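Local coordinates for protein PEPTIDE N-myristoyltransferase (Saccharomyces cerevisiae, PDB 1IIC) that transfers myristate from myristoyl-CoA to the N-terminal glycine of proteins, at residues 259-262 against 263-267; 304-307 against 308-311; 408-411 against 412-415. All blocks are in the same frame, centred on the assembly; numbering follows the deposited sequence.

In the fold
The three contacts follow one another along the chain without nesting or crossing, and all fall in the C-terminal half of the enzyme. Contact 1 closes no loop; it spans helix 258-265 and its C-terminal end, set between helix 236-247, W89 of helix 84-91 and the strands 278-284, 290-303 and 311-322. Contact 2 then closes the hairpin loop joining strands 290-303 and 311-322, at the rim of the large mixed sheet. Contact 3 closes a tight turn in the chain after strand 394-395, against the segments that follow strand 362-366. They are separate sites: centres lie 34 Å apart between contacts 1 and 2, and 30 Å between contacts 1 and 3.

Contact 1. Residues 259-262 against 263-267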
loop_
_atom_site.group_PDB
_atom_site.type_symbol
_atom_site.label_atom_id
_atom_site.label_comp_id
_atom_site.label_asym_id
_atom_site.label_seq_id
_atom_site.Cartn_x
_atom_site.Cartn_y
_atom_site.Cartn_z
ATOM N N GLU A 259 -9.788 16.447 4.382
ATOM C CA GLU A 259 -9.131 16.881 3.161
ATOM C C GLU A 259 -8.309 15.743 2.560
ATOM O O GLU A 259 -8.465 15.411 1.391
ATOM C CB GLU A 259 -8.244 18.087 3.467
ATOM C CG GLU A 259 -7.459 18.598 2.291
ATOM C CD GLU A 259 -6.644 19.819 2.654
ATOM O OE1 GLU A 259 -6.071 19.833 3.770
ATOM O OE2 GLU A 259 -6.571 20.755 1.827
ATOM N N GLU A 260 -7.438 15.147 3.368
ATOM C CA GLU A 260 -6.615 14.035 2.899
ATOM C C GLU A 260 -7.519 12.918 2.415
ATOM O O GLU A 260 -7.309 12.357 1.350
ATOM C CB GLU A 260 -5.726 13.512 4.028
ATOM C CG GLU A 260 -4.697 14.520 4.479
ATOM C CD GLU A 260 -3.951 14.094 5.727
ATOM O OE1 GLU A 260 -2.930 14.737 6.053
ATOM O OE2 GLU A 260 -4.384 13.129 6.386
ATOM N N PHE A 261 -8.543 12.615 3.204
ATOM C CA PHE A 261 -9.476 11.554 2.861
ATOM C C PHE A 261 -10.100 11.775 1.498
ATOM O O PHE A 261 -10.147 10.864 0.669
ATOM C CB PHE A 261 -10.587 11.453 3.903
ATOM C CG PHE A 261 -11.498 10.277 3.693
ATOM C CD1 PHE A 261 -11.226 9.051 4.298
ATOM C CD2 PHE A 261 -12.596 10.376 2.842
ATOM C CE1 PHE A 261 -12.037 7.937 4.053
ATOM C CE2 PHE A 261 -13.408 9.268 2.591
ATOM C CZ PHE A 261 -13.128 8.048 3.196
ATOM N N GLU A 262 -10.585 12.987 1.260
ATOM C CA GLU A 262 -11.215 13.294 -0.015
ATOM C C GLU A 262 -10.230 13.217 -1.180
ATOM O O GLU A 262 -10.548 12.690 -2.244
ATOM C CB GLU A 262 -11.862 14.681 0.045
ATOM C CG GLU A 262 -12.514 15.087 -1.248
ATOM C CD GLU A 262 -13.487 16.238 -1.071
ATOM O OE1 GLU A 262 -14.013 16.730 -2.093
ATOM O OE2 GLU A 262 -13.726 16.645 0.089
ATOM N N HIS A 263 -9.030 13.743 -0.987
ATOM C CA HIS A 263 -8.039 13.685 -2.055
ATOM C C HIS A 263 -7.690 12.233 -2.386
ATOM O O HIS A 263 -7.503 11.861 -3.547
ATOM C CB HIS A 263 -6.753 14.401 -1.646
ATOM C CG HIS A 263 -5.608 14.125 -2.570
ATOM N ND1 HIS A 263 -5.447 14.781 -3.772
ATOM C CD2 HIS A 263 -4.640 13.179 -2.524
ATOM C CE1 HIS A 263 -4.431 14.249 -4.429
ATOM N NE2 HIS A 263 -3.927 13.274 -3.693
ATOM N N ASN A 264 -7.618 11.413 -1.349
ATOM C CA ASN A 264 -7.241 10.018 -1.505
ATOM C C ASN A 264 -8.305 9.101 -2.098
ATOM O O ASN A 264 -7.977 8.097 -2.730
ATOM C CB ASN A 264 -6.797 9.472 -0.153
ATOM C CG ASN A 264 -5.773 8.372 -0.282
ATOM O OD1 ASN A 264 -5.811 7.387 0.453
ATOM N ND2 ASN A 264 -4.840 8.536 -1.211
ATOM N N PHE A 265 -9.577 9.436 -1.923
ATOM C CA PHE A 265 -10.612 8.551 -2.428
ATOM C C PHE A 265 -11.425 9.012 -3.628
ATOM O O PHE A 265 -12.123 8.214 -4.250
ATOM C CB PHE A 265 -11.497 8.123 -1.258
ATOM C CG PHE A 265 -10.741 7.344 -0.214
ATOM C CD1 PHE A 265 -10.411 7.914 1.005
ATOM C CD2 PHE A 265 -10.282 6.055 -0.497
ATOM C CE1 PHE A 265 -9.634 7.220 1.926
ATOM C CE2 PHE A 265 -9.502 5.355 0.419
ATOM C CZ PHE A 265 -9.177 5.937 1.629
ATOM N N ILE A 266 -11.333 10.289 -3.971
ATOM C CA ILE A 266 -12.027 10.775 -5.154
ATOM C C ILE A 266 -10.921 11.243 -6.095
ATOM O O ILE A 266 -10.319 12.291 -5.897
ATOM C CB ILE A 266 -13.004 11.928 -4.819
ATOM C CG1 ILE A 266 -14.094 11.398 -3.881
ATOM C CG2 ILE A 266 -13.631 12.489 -6.115
ATOM C CD1 ILE A 266 -15.084 12.448 -3.411
ATOM N N GLY A 267 -10.644 10.431 -7.106
ATOM C CA GLY A 267 -9.588 10.746 -8.042
ATOM C C GLY A 267 -9.808 11.952 -8.934
ATOM O O GLY A 267 -10.818 12.653 -8.840
#
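F261 holds CG anti to its backbone N (chi1 -173°), while F265, one helical turn on, has CG anti to its own carbonyl carbon (chi1 -62°), which directs its ring back toward F261. The two side chains cross at about a right angle. CD1 of F265 sits over the centre of the F261 ring, 3.3 Å above its plane, and the rings are inclined by 46°, an oblique pairing in which CE1 of F265 also comes within 3.3 Å of CE1 of F261. The same CD1 of F265 lies only 3.0 Å from the backbone O of F261, so the packing is tight. This i to i+4 pair lies on the buried side of helix 258-265, where F240 and F243 of helix 236-247 extend the aromatic cluster around F261 and F293 meets the F265 ring edge-to-face. The helical bonding slackens toward the C-terminal end. H263 N donates along a nearly straight path to E259 O at 3.0 Å, but F265 N divides itself between F261 O and E262 O in two weak bonds. I266 is the first residue to leave helical geometry, yet its N reaches E262 O at 3.1 Å, tilted from the carbonyl plane. Beyond that bond, CD1 of I266 approaches CG of E262 at 4.3 Å, and both side chains touch I236. On another side of the helix, the imidazole of H263 donates through NE2 to the backbone O of W89, while OD1 of N264 pairs with the hydroxyl of Y318 and overhangs the rim of one face of the F265 ring.

Contact 2. Residues 304-307 against 308-311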
loop_
_atom_site.group_PDB
_atom_site.type_symbol
_atom_site.label_atom_id
_atom_site.label_comp_id
_atom_site.label_asym_id
_atom_site.label_seq_id
_atom_site.Cartn_x
_atom_site.Cartn_y
_atom_site.Cartn_z
ATOM N N LEU A 304 5.998 -8.391 -21.410
ATOM C CA LEU A 304 7.057 -8.452 -22.414
ATOM C C LEU A 304 7.102 -9.789 -23.141
ATOM O O LEU A 304 6.696 -10.816 -22.599
ATOM C CB LEU A 304 8.426 -8.208 -21.758
ATOM C CG LEU A 304 8.658 -6.964 -20.885
ATOM C CD1 LEU A 304 10.049 -7.031 -20.277
ATOM C CD2 LEU A 304 8.507 -5.691 -21.715
ATOM N N ASN A 305 7.593 -9.756 -24.376
ATOM C CA ASN A 305 7.752 -10.954 -25.198
ATOM C C ASN A 305 6.500 -11.787 -25.457
ATOM O O ASN A 305 6.600 -12.991 -25.679
ATOM C CB ASN A 305 8.828 -11.846 -24.575
ATOM C CG ASN A 305 10.137 -11.107 -24.357
ATOM O OD1 ASN A 305 10.801 -11.289 -23.336
ATOM N ND2 ASN A 305 10.515 -10.274 -25.321
ATOM N N ASN A 306 5.329 -11.162 -25.432
ATOM C CA ASN A 306 4.106 -11.901 -25.694
ATOM C C ASN A 306 3.375 -11.289 -26.871
ATOM O O ASN A 306 3.101 -10.087 -26.891
ATOM C CB ASN A 306 3.191 -11.924 -24.471
ATOM C CG ASN A 306 2.042 -12.914 -24.627
ATOM O OD1 ASN A 306 1.210 -12.782 -25.524
ATOM N ND2 ASN A 306 2.006 -13.916 -23.759
ATOM N N THR A 307 3.062 -12.142 -27.842
ATOM C CA THR A 307 2.380 -11.757 -29.073
ATOM C C THR A 307 0.921 -11.379 -28.855
ATOM O O THR A 307 0.358 -10.598 -29.621
ATOM C CB THR A 307 2.419 -12.911 -30.110
ATOM O OG1 THR A 307 3.778 -13.277 -30.379
ATOM C CG2 THR A 307 1.746 -12.492 -31.407
ATOM N N LYS A 308 0.303 -11.939 -27.818
ATOM C CA LYS A 308 -1.107 -11.668 -27.562
ATOM C C LYS A 308 -1.401 -10.534 -26.576
ATOM O O LYS A 308 -2.380 -9.801 -26.747
ATOM C CB LYS A 308 -1.812 -12.950 -27.093
ATOM C CG LYS A 308 -3.341 -12.833 -27.097
ATOM C CD LYS A 308 -4.021 -13.993 -26.375
ATOM C CE LYS A 308 -4.495 -15.084 -27.312
ATOM N NZ LYS A 308 -5.167 -16.159 -26.523
ATOM N N TYR A 309 -0.568 -10.390 -25.547
ATOM C CA TYR A 309 -0.793 -9.336 -24.559
ATOM C C TYR A 309 0.465 -8.524 -24.301
ATOM O O TYR A 309 1.573 -9.037 -24.408
ATOM C CB TYR A 309 -1.246 -9.925 -23.216
ATOM C CG TYR A 309 -2.289 -11.014 -23.285
ATOM C CD1 TYR A 309 -1.921 -12.353 -23.406
ATOM C CD2 TYR A 309 -3.648 -10.713 -23.195
ATOM C CE1 TYR A 309 -2.879 -13.364 -23.432
ATOM C CE2 TYR A 309 -4.614 -11.713 -23.218
ATOM C CZ TYR A 309 -4.222 -13.034 -23.336
ATOM O OH TYR A 309 -5.168 -14.032 -23.363
ATOM N N LYS A 310 0.295 -7.255 -23.951
ATOM C CA LYS A 310 1.441 -6.407 -23.642
ATOM C C LYS A 310 1.217 -5.617 -22.358
ATOM O O LYS A 310 2.066 -4.823 -21.957
ATOM C CB LYS A 310 1.746 -5.449 -24.795
ATOM C CG LYS A 310 2.192 -6.154 -26.072
ATOM C CD LYS A 310 2.946 -5.208 -27.003
ATOM C CE LYS A 310 2.187 -3.902 -27.224
ATOM N NZ LYS A 310 0.758 -4.132 -27.590
ATOM N N ASP A 311 0.075 -5.857 -21.716
ATOM C CA ASP A 311 -0.290 -5.181 -20.472
ATOM C C ASP A 311 -1.139 -6.095 -19.603
ATOM O O ASP A 311 -1.909 -6.903 -20.115
ATOM C CB ASP A 311 -1.068 -3.901 -20.777
ATOM C CG ASP A 311 -0.195 -2.830 -21.407
ATOM O OD1 ASP A 311 0.623 -2.226 -20.679
ATOM O OD2 ASP A 311 -0.313 -2.604 -22.630
#
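N306 turns its side-chain carbonyl back onto the chain that follows, where OD1 accepts from the backbone N of both K308 and Y309. The K308 bond is short, 2.6 Å from N to OD1, and lies in the carbonyl plane. Y309 N reaches the same OD1 at 3.0 Å from above that plane, 51° out of it, so the two donors come at the oxygen from different directions. A chi1 of -169° places the amide of N306 beside its own carbonyl carbon and folds it inward; CB of N306 then lies 3.3 Å from Y309 O, and OD1 also rests 3.4 Å from CB of K308. This is an Asx turn at the end of the hairpin that links the antiparallel strands 290-303 and 311-322, with a backbone bond between K310 and I303 at the start of the paired strands. Were N306 replaced by alanine, the N-H groups of K308 and Y309 would probably lose their shared acceptor and the hairpin tip would be held less firmly. The loose side belongs to T307 and K310, which lie at the surface; K310 brings little more than CG to 4.1 Å from the backbone O of N306. K308 and Y309, by contrast, are anchored: K308 lays its CG over the rim of one face of the Y309 ring and, bent at its third torsion, carries NZ to a salt bridge with E198 at the end of helix 193-198, whose OE1 is also hydrogen-bonded to the Y309 hydroxyl.

Contact 3. Residues 408-411 against 412-415; sequences SNDI and KRRS
OD1 of D410 is gripped by two successive backbone N-H groups, those of K412 and R413. R413 N donates at 2.9 Å along a nearly straight N-H path and meets the oxygen from above the carboxylate plane. K412 N stands 3.0 Å from OD1 and nearly along the C-O axis, but its N-H is clearly bent away from the oxygen. A chi1 of -176° sets the carboxylate of D410 opposite its own N, beside the carbonyl carbon, and folds it over the turn. The K412 bond makes this an Asx turn, and a weak bond from R414 N to the backbone O of D410 closes the loop further. The other oxygen, OD2, lies 3.5 Å from CD of R413 and forms a long salt bridge of 3.7 Å with NH1 of R413, the carboxylate and guanidinium planes being 41° apart. On the R414 side, one water donates to the backbone O of I411 and of K412 and accepts from NH1 of R414 at the edge of the guanidinium. That guanidinium is bridged by NE to D370, and D410 O accepts from T372, so the turn after strand 394-395 is fastened to the chain that leaves strand 362-366, with T337 of helix 334-357 weakly bonded to R414.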
loop_
_atom_site.group_PDB
_atom_site.type_symbol
_atom_site.label_atom_id
_atom_site.label_comp_id
_atom_site.label_asym_id
_atom_site.label_seq_id
_atom_site.Cartn_x
_atom_site.Cartn_y
_atom_site.Cartn_z
ATOM N N SER A 408 -0.915 -19.581 7.122
ATOM C CA SER A 408 -2.284 -19.617 6.603
ATOM C C SER A 408 -3.019 -18.427 7.223
ATOM O O SER A 408 -2.534 -17.836 8.187
ATOM C CB SER A 408 -2.978 -20.940 6.969
ATOM O OG SER A 408 -3.178 -21.070 8.365
ATOM N N ASN A 409 -4.179 -18.065 6.681
ATOM C CA ASN A 409 -4.932 -16.914 7.201
ATOM C C ASN A 409 -5.527 -17.145 8.591
ATOM O O ASN A 409 -6.207 -18.153 8.825
ATOM C CB ASN A 409 -6.065 -16.529 6.244
ATOM C CG ASN A 409 -5.567 -16.066 4.877
ATOM O OD1 ASN A 409 -4.494 -15.478 4.754
ATOM N ND2 ASN A 409 -6.370 -16.309 3.846
ATOM N N ASP A 410 -5.277 -16.225 9.520
ATOM C CA ASP A 410 -5.850 -16.382 10.854
ATOM C C ASP A 410 -7.229 -15.739 10.816
ATOM O O ASP A 410 -7.379 -14.530 11.009
ATOM C CB ASP A 410 -4.993 -15.702 11.927
ATOM C CG ASP A 410 -5.528 -15.943 13.341
ATOM O OD1 ASP A 410 -6.764 -15.961 13.523
ATOM O OD2 ASP A 410 -4.714 -16.108 14.274
ATOM N N ILE A 411 -8.241 -16.553 10.562
ATOM C CA ILE A 411 -9.599 -16.043 10.480
ATOM C C ILE A 411 -10.274 -15.654 11.794
ATOM O O ILE A 411 -11.319 -15.001 11.780
ATOM C CB ILE A 411 -10.518 -17.036 9.718
ATOM C CG1 ILE A 411 -10.446 -18.433 10.335
ATOM C CG2 ILE A 411 -10.075 -17.133 8.267
ATOM C CD1 ILE A 411 -10.996 -18.544 11.739
ATOM N N LYS A 412 -9.697 -16.026 12.935
ATOM C CA LYS A 412 -10.350 -15.675 14.188
ATOM C C LYS A 412 -9.856 -14.391 14.849
ATOM O O LYS A 412 -10.628 -13.715 15.523
ATOM C CB LYS A 412 -10.287 -16.842 15.177
ATOM C CG LYS A 412 -8.974 -17.040 15.889
ATOM C CD LYS A 412 -8.975 -18.330 16.700
ATOM C CE LYS A 412 -9.014 -19.558 15.799
ATOM N NZ LYS A 412 -8.767 -20.813 16.590
ATOM N N ARG A 413 -8.586 -14.050 14.665
ATOM C CA ARG A 413 -8.044 -12.815 15.225
ATOM C C ARG A 413 -7.941 -11.757 14.120
ATOM O O ARG A 413 -7.968 -10.557 14.379
ATOM C CB ARG A 413 -6.653 -13.058 15.807
ATOM C CG ARG A 413 -6.617 -13.940 17.017
ATOM C CD ARG A 413 -5.178 -14.322 17.296
ATOM N NE ARG A 413 -5.079 -15.286 18.387
ATOM C CZ ARG A 413 -4.086 -16.162 18.526
ATOM N NH1 ARG A 413 -3.097 -16.202 17.637
ATOM N NH2 ARG A 413 -4.085 -17.004 19.552
ATOM N N ARG A 414 -7.834 -12.220 12.882
ATOM C CA ARG A 414 -7.696 -11.316 11.745
ATOM C C ARG A 414 -6.462 -10.431 11.961
ATOM O O ARG A 414 -5.417 -10.924 12.398
ATOM C CB ARG A 414 -8.972 -10.476 11.569
ATOM C CG ARG A 414 -10.192 -11.326 11.170
ATOM C CD ARG A 414 -11.246 -11.380 12.281
ATOM N NE ARG A 414 -11.958 -10.110 12.370
ATOM C CZ ARG A 414 -12.979 -9.871 13.192
ATOM N NH1 ARG A 414 -13.406 -10.829 14.010
ATOM N NH2 ARG A 414 -13.587 -8.685 13.178
ATOM N N SER A 415 -6.567 -9.135 11.692
ATOM C CA SER A 415 -5.403 -8.274 11.860
ATOM C C SER A 415 -5.702 -6.946 12.501
ATOM O O SER A 415 -6.814 -6.428 12.416
ATOM C CB SER A 415 -4.716 -8.018 10.511
ATOM O OG SER A 415 -3.637 -7.096 10.653
HETATM O O HOH W 1 -12.891 -13.619 14.276
#